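Local coordinates for protein Emp47p (form2) (Saccharomyces cerevisiae, PDB 2A6Z) that serves as a lectin-like cargo receptor with a calcium-independent carbohydrate recognition domain and takes part in the secretion of glycoproteins, at residues D79-W85 with L98-P102. Residues are numbered along the deposited sequence; the frame is centred on the assembly and turned at random.
Sequences DGGISFW and LYNGP
The Tyr99 side chain lies against Ser83, Gly81 and Gly80, along the start of strand 81-88. In the conformer described here, one of two modelled, Ser83 OG lies 3.4 Å from Tyr99 CB. With CG anti to the carbonyl carbon (chi1 -61°), the Tyr99 ring runs from Ser83 toward Gly80. CG and CD2 also touch this Ser83 OG, which is hydrogen-bonded to Gln109. CD1 packs on Gly81 CA at 3.8 Å; Gly81 has no side chain, and the ring comes close to its backbone. CE1 comes next to Gly80, whose O approaches the ring edge near its plane. At the tip, Tyr99 OH donates to the O of a water at 2.7 Å. The same water O donates to Gly80 O at 2.8 Å. The phenol is thus tied to the backbone through one water.

Trp85 makes the second half of the contact. Its indole projects from the strand against Leu98, Gly101 and Pro102. Pro102 CD sits over one face, 3.7 Å from the centroid of the six-membered ring and 6° off the ring normal, a CH-pi contact. Leu98 O comes to the edge at Trp85 CZ2 (3.4 Å), and Leu98 CD2 meets CH2 in the ring plane. Leu98 and Gly101 are the two ends of a type I' turn, and Pro102 follows it. The turn is closed by Gly101 N to Leu98 O (2.8 Å) and Leu98 N to Gly101 O.

Thr198 OG1 bonds to both Trp85 NE1 and Tyr99 O, and so links strand and turn. Trp52 of strand 48-58 stacks on the Trp85 ring. The contact packs the loop between strands 81-88 and 108-113 against one sheet of the legume-lectin-like beta sandwich. There, strand 81-88 runs between 192-200 and 108-113, antiparallel to both.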
loop_
_atom_site.group_PDB
_atom_site.type_symbol
_atom_site.label_atom_id
_atom_site.label_comp_id
_atom_site.label_asym_id
_atom_site.label_seq_id
_atom_site.Cartn_x
_atom_site.Cartn_y
_atom_site.Cartn_z
ATOM N N ASP A 79 10.055 3.540 -13.734
ATOM C CA ASP A 79 9.670 2.194 -13.408
ATOM C C ASP A 79 9.571 1.956 -11.889
ATOM O O ASP A 79 9.451 0.827 -11.444
ATOM C CB ASP A 79 10.565 1.173 -14.127
ATOM C CG ASP A 79 12.019 1.246 -13.674
ATOM O OD1 ASP A 79 12.344 1.752 -12.632
ATOM O OD2 ASP A 79 12.897 0.774 -14.466
ATOM N N GLY A 80 9.577 3.057 -11.134
ATOM C CA GLY A 80 9.338 2.992 -9.695
ATOM C C GLY A 80 7.826 2.781 -9.409
ATOM O O GLY A 80 7.003 2.664 -10.294
ATOM N N GLY A 81 7.521 2.781 -8.112
ATOM C CA GLY A 81 6.119 2.715 -7.693
ATOM C C GLY A 81 6.034 2.409 -6.227
ATOM O O GLY A 81 7.052 2.092 -5.570
ATOM N N ILE A 82 4.819 2.526 -5.734
ATOM C CA ILE A 82 4.521 2.273 -4.298
ATOM C C ILE A 82 3.380 1.256 -4.258
ATOM O O ILE A 82 2.400 1.388 -4.995
ATOM C CB ILE A 82 4.220 3.573 -3.517
ATOM C CG1 ILE A 82 3.943 3.283 -2.028
ATOM C CG2 ILE A 82 3.089 4.408 -4.129
ATOM C CD1 ILE A 82 3.904 4.499 -1.146
ATOM N N SER A 83 3.572 0.253 -3.423
ATOM C CA SER A 83 2.595 -0.845 -3.292
ATOM C C SER A 83 2.128 -0.964 -1.854
ATOM O O SER A 83 2.905 -0.929 -0.889
ATOM C CB SER A 83 3.264 -2.151 -3.661
ATOM O OG SER A 83 3.406 -2.303 -5.065
ATOM N N PHE A 84 0.810 -1.143 -1.720
ATOM C CA PHE A 84 0.127 -1.343 -0.440
ATOM C C PHE A 84 -0.396 -2.767 -0.417
ATOM O O PHE A 84 -1.031 -3.195 -1.372
ATOM C CB PHE A 84 -1.024 -0.337 -0.261
ATOM C CG PHE A 84 -0.586 1.094 -0.419
ATOM C CD1 PHE A 84 -0.213 1.848 0.676
ATOM C CD2 PHE A 84 -0.566 1.713 -1.679
ATOM C CE1 PHE A 84 0.190 3.159 0.547
ATOM C CE2 PHE A 84 -0.121 3.004 -1.833
ATOM C CZ PHE A 84 0.241 3.736 -0.694
ATOM N N TRP A 85 -0.097 -3.488 0.663
ATOM C CA TRP A 85 -0.276 -4.930 0.673
ATOM C C TRP A 85 -1.282 -5.391 1.737
ATOM O O TRP A 85 -1.315 -4.822 2.839
ATOM C CB TRP A 85 1.056 -5.613 0.991
ATOM C CG TRP A 85 2.160 -5.268 0.030
ATOM C CD1 TRP A 85 3.065 -4.243 0.170
ATOM C CD2 TRP A 85 2.474 -5.940 -1.202
ATOM N NE1 TRP A 85 3.946 -4.237 -0.916
ATOM C CE2 TRP A 85 3.602 -5.268 -1.742
ATOM C CE3 TRP A 85 1.934 -7.047 -1.881
ATOM C CZ2 TRP A 85 4.205 -5.667 -2.959
ATOM C CZ3 TRP A 85 2.540 -7.431 -3.061
ATOM C CH2 TRP A 85 3.657 -6.751 -3.597
ATOM N N LEU A 98 8.931 -7.585 -5.968
ATOM C CA LEU A 98 7.853 -6.844 -6.643
ATOM C C LEU A 98 7.644 -5.530 -5.898
ATOM O O LEU A 98 7.055 -5.498 -4.825
ATOM C CB LEU A 98 6.585 -7.715 -6.620
ATOM C CG LEU A 98 5.327 -7.058 -7.252
ATOM C CD1 LEU A 98 5.608 -6.642 -8.695
ATOM C CD2 LEU A 98 4.182 -8.037 -7.137
ATOM N N TYR A 99 8.230 -4.438 -6.449
ATOM C CA TYR A 99 8.196 -3.138 -5.767
ATOM C C TYR A 99 8.647 -3.284 -4.326
ATOM O O TYR A 99 8.124 -2.639 -3.379
ATOM C CB TYR A 99 6.769 -2.434 -5.820
ATOM C CG TYR A 99 6.412 -2.192 -7.275
ATOM C CD1 TYR A 99 6.838 -1.041 -7.918
ATOM C CD2 TYR A 99 5.742 -3.139 -8.032
ATOM C CE1 TYR A 99 6.558 -0.812 -9.247
ATOM C CE2 TYR A 99 5.469 -2.928 -9.371
ATOM C CZ TYR A 99 5.900 -1.752 -9.969
ATOM O OH TYR A 99 5.601 -1.590 -11.319
ATOM N N ASN A 100 9.722 -4.050 -4.109
ATOM C CA ASN A 100 10.304 -4.282 -2.776
ATOM C C ASN A 100 9.357 -4.969 -1.804
ATOM O O ASN A 100 9.555 -4.873 -0.605
ATOM C CB ASN A 100 10.875 -2.967 -2.222
ATOM C CG ASN A 100 11.769 -3.243 -0.988
ATOM O OD1 ASN A 100 12.642 -4.142 -1.054
ATOM N ND2 ASN A 100 11.571 -2.497 0.065
ATOM N N GLY A 101 8.410 -5.713 -2.352
ATOM C CA GLY A 101 7.514 -6.587 -1.651
ATOM C C GLY A 101 7.397 -7.929 -2.376
ATOM O O GLY A 101 8.175 -8.203 -3.289
ATOM N N PRO A 102 6.500 -8.788 -1.916
ATOM C CA PRO A 102 6.529 -10.188 -2.360
ATOM C C PRO A 102 5.912 -10.416 -3.723
ATOM O O PRO A 102 4.760 -10.122 -3.955
ATOM C CB PRO A 102 5.743 -10.909 -1.254
ATOM C CG PRO A 102 4.781 -9.820 -0.768
ATOM C CD PRO A 102 5.588 -8.569 -0.788
HETATM O O HOH W 1 6.372 0.823 -12.340
#